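Adenosine 5'-monophosphoramidase (Candida albicans, PDB 6IQ1) hydrolyses adenosine 5'-monophosphoramidates to AMP and an amine as a homodimeric histidine triad (HIT) enzyme. Local coordinates at the interface of chains A and B. Sequence-based numbering; all coordinates share one arbitrary frame. Chains: chain A/B, Adenosine 5'-monophosphoramidase.

The interface of chains A and B. Residues chain A 22-23, 70, 73-74; chain B 140, 143-144, 147-148.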
loop_
_atom_site.group_PDB
_atom_site.type_symbol
_atom_site.label_atom_id
_atom_site.label_comp_id
_atom_site.label_asym_id
_atom_site.label_seq_id
_atom_site.Cartn_x
_atom_site.Cartn_y
_atom_site.Cartn_z
ATOM N N LEU A 22 -6.825 -12.181 12.969
ATOM C CA LEU A 22 -7.627 -12.543 11.809
ATOM C C LEU A 22 -6.903 -13.635 11.047
ATOM O O LEU A 22 -6.982 -14.818 11.436
ATOM C CB LEU A 22 -7.907 -11.297 10.959
ATOM C CG LEU A 22 -8.899 -10.356 11.625
ATOM C CD1 LEU A 22 -9.094 -9.147 10.770
ATOM C CD2 LEU A 22 -10.214 -11.087 11.882
ATOM N N ILE A 23 -6.207 -13.322 9.955
ATOM C CA ILE A 23 -5.432 -14.295 9.203
ATOM C C ILE A 23 -4.011 -14.311 9.742
ATOM O O ILE A 23 -3.377 -13.253 9.861
ATOM C CB ILE A 23 -5.437 -13.952 7.706
ATOM C CG1 ILE A 23 -6.828 -14.177 7.113
ATOM C CG2 ILE A 23 -4.363 -14.746 6.972
ATOM C CD1 ILE A 23 -6.922 -13.750 5.664
ATOM N N LYS A 70 -6.856 -11.699 0.495
ATOM C CA LYS A 70 -7.726 -12.656 1.161
ATOM C C LYS A 70 -8.564 -11.968 2.242
ATOM O O LYS A 70 -9.757 -12.265 2.398
ATOM C CB LYS A 70 -6.886 -13.803 1.735
ATOM C CG LYS A 70 -7.693 -14.998 2.215
ATOM C CD LYS A 70 -6.814 -16.137 2.692
ATOM C CE LYS A 70 -7.655 -17.181 3.399
ATOM N NZ LYS A 70 -6.842 -18.255 4.030
ATOM N N LYS A 73 -11.724 -10.588 0.847
ATOM C CA LYS A 73 -12.785 -11.587 0.824
ATOM C C LYS A 73 -13.448 -11.705 2.188
ATOM O O LYS A 73 -14.675 -11.822 2.285
ATOM C CB LYS A 73 -12.219 -12.936 0.390
ATOM C CG LYS A 73 -11.878 -13.017 -1.094
ATOM C CD LYS A 73 -12.044 -14.447 -1.606
ATOM C CE LYS A 73 -11.190 -14.724 -2.842
ATOM N NZ LYS A 73 -9.732 -14.675 -2.563
ATOM N N VAL A 74 -12.647 -11.670 3.256
ATOM C CA VAL A 74 -13.187 -11.845 4.597
ATOM C C VAL A 74 -14.094 -10.677 4.960
ATOM O O VAL A 74 -15.174 -10.865 5.533
ATOM C CB VAL A 74 -12.040 -12.022 5.605
ATOM C CG1 VAL A 74 -12.546 -11.887 7.048
ATOM C CG2 VAL A 74 -11.332 -13.372 5.376
ATOM N N LEU B 140 -16.095 -11.548 11.621
ATOM C CA LEU B 140 -15.076 -11.756 10.595
ATOM C C LEU B 140 -14.463 -13.150 10.667
ATOM O O LEU B 140 -14.081 -13.712 9.636
ATOM C CB LEU B 140 -13.986 -10.699 10.718
ATOM C CG LEU B 140 -14.454 -9.266 10.505
ATOM C CD1 LEU B 140 -13.270 -8.334 10.709
ATOM C CD2 LEU B 140 -15.072 -9.101 9.119
ATOM N N GLU B 143 -16.679 -15.551 8.779
ATOM C CA GLU B 143 -16.457 -15.375 7.357
ATOM C C GLU B 143 -15.122 -15.978 6.923
ATOM O O GLU B 143 -15.028 -16.592 5.854
ATOM C CB GLU B 143 -16.531 -13.892 7.024
ATOM C CG GLU B 143 -16.448 -13.622 5.544
ATOM C CD GLU B 143 -17.647 -14.158 4.780
ATOM O OE1 GLU B 143 -18.768 -14.165 5.352
ATOM O OE2 GLU B 143 -17.460 -14.566 3.605
ATOM N N LEU B 144 -14.082 -15.834 7.748
ATOM C CA LEU B 144 -12.792 -16.445 7.425
ATOM C C LEU B 144 -12.896 -17.966 7.349
ATOM O O LEU B 144 -12.252 -18.597 6.501
ATOM C CB LEU B 144 -11.738 -16.036 8.459
ATOM C CG LEU B 144 -10.357 -16.688 8.310
ATOM C CD1 LEU B 144 -9.795 -16.481 6.907
ATOM C CD2 LEU B 144 -9.388 -16.167 9.361
ATOM N N VAL B 147 -14.294 -18.756 3.942
ATOM C CA VAL B 147 -13.320 -18.544 2.880
ATOM C C VAL B 147 -12.353 -19.720 2.792
ATOM O O VAL B 147 -11.853 -20.041 1.706
ATOM C CB VAL B 147 -12.599 -17.202 3.122
ATOM C CG1 VAL B 147 -11.403 -17.038 2.215
ATOM C CG2 VAL B 147 -13.558 -16.050 2.936
ATOM N N ASP B 148 -12.112 -20.405 3.910
ATOM C CA ASP B 148 -11.160 -21.519 3.990
ATOM C C ASP B 148 -11.793 -22.861 3.615
ATOM O O ASP B 148 -13.000 -22.955 3.386
ATOM C CB ASP B 148 -10.560 -21.610 5.409
ATOM C CG ASP B 148 -9.439 -20.587 5.656
ATOM O OD1 ASP B 148 -8.878 -20.046 4.677
ATOM O OD2 ASP B 148 -9.100 -20.327 6.834
#
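The C-terminal helix 130-147 of one subunit lies across the other subunit here, over the short strand 21-24 and the last turns of helix 58-74. The packed part centres on B:Leu144 and A:Val74. B:Leu144 has CG anti to its backbone N (chi1 175°), which sends its two methyls into the angle between strand and helix. Its CD1 tip reaches both A:Ile23 CG1 and A:Val74 CG2, each at 3.8 Å, and the side chains meet at a slant. The other methyl, CD2, sits against the strand backbone, 3.5 Å from the carbonyl O of A:Leu22. A:Val74 spreads its two methyls over one turn of the B helix: CG2 goes to B:Leu144, while CG1, anti to its backbone N (chi1 167°), meets the carbonyl O of B:Leu140 at 3.5 Å. Toward the start of the B helix, A:Leu22 CD2 touches B:Leu140 CB at a slant, 4.0 Å away.

The other flank is looser and more polar. B:Glu143 bends at chi2 (66°), which lays its aliphatic CB and CG along the A:Val74 carbonyl and turns the carboxylate toward A:Lys73. A:Lys70 runs out extended, CG anti to its backbone N, and lies antiparallel alongside B:Val147, with CE 3.9 Å from CG1 of the valine. At its tip NZ donates a hydrogen bond, also a salt bridge, to the carboxylate OD1 of B:Asp148, 2.8 Å away on the syn lone pair. The two side chains cross nearly at a right angle, just past the end of the B helix.

The centre of the contact is about 18 Å from the catalytic A:His106, so it probably serves assembly rather than chemistry: apolar packing seats the helix, the ion pair pins its end, and, repeated by the two-fold, the contact helps hold the homodimer together.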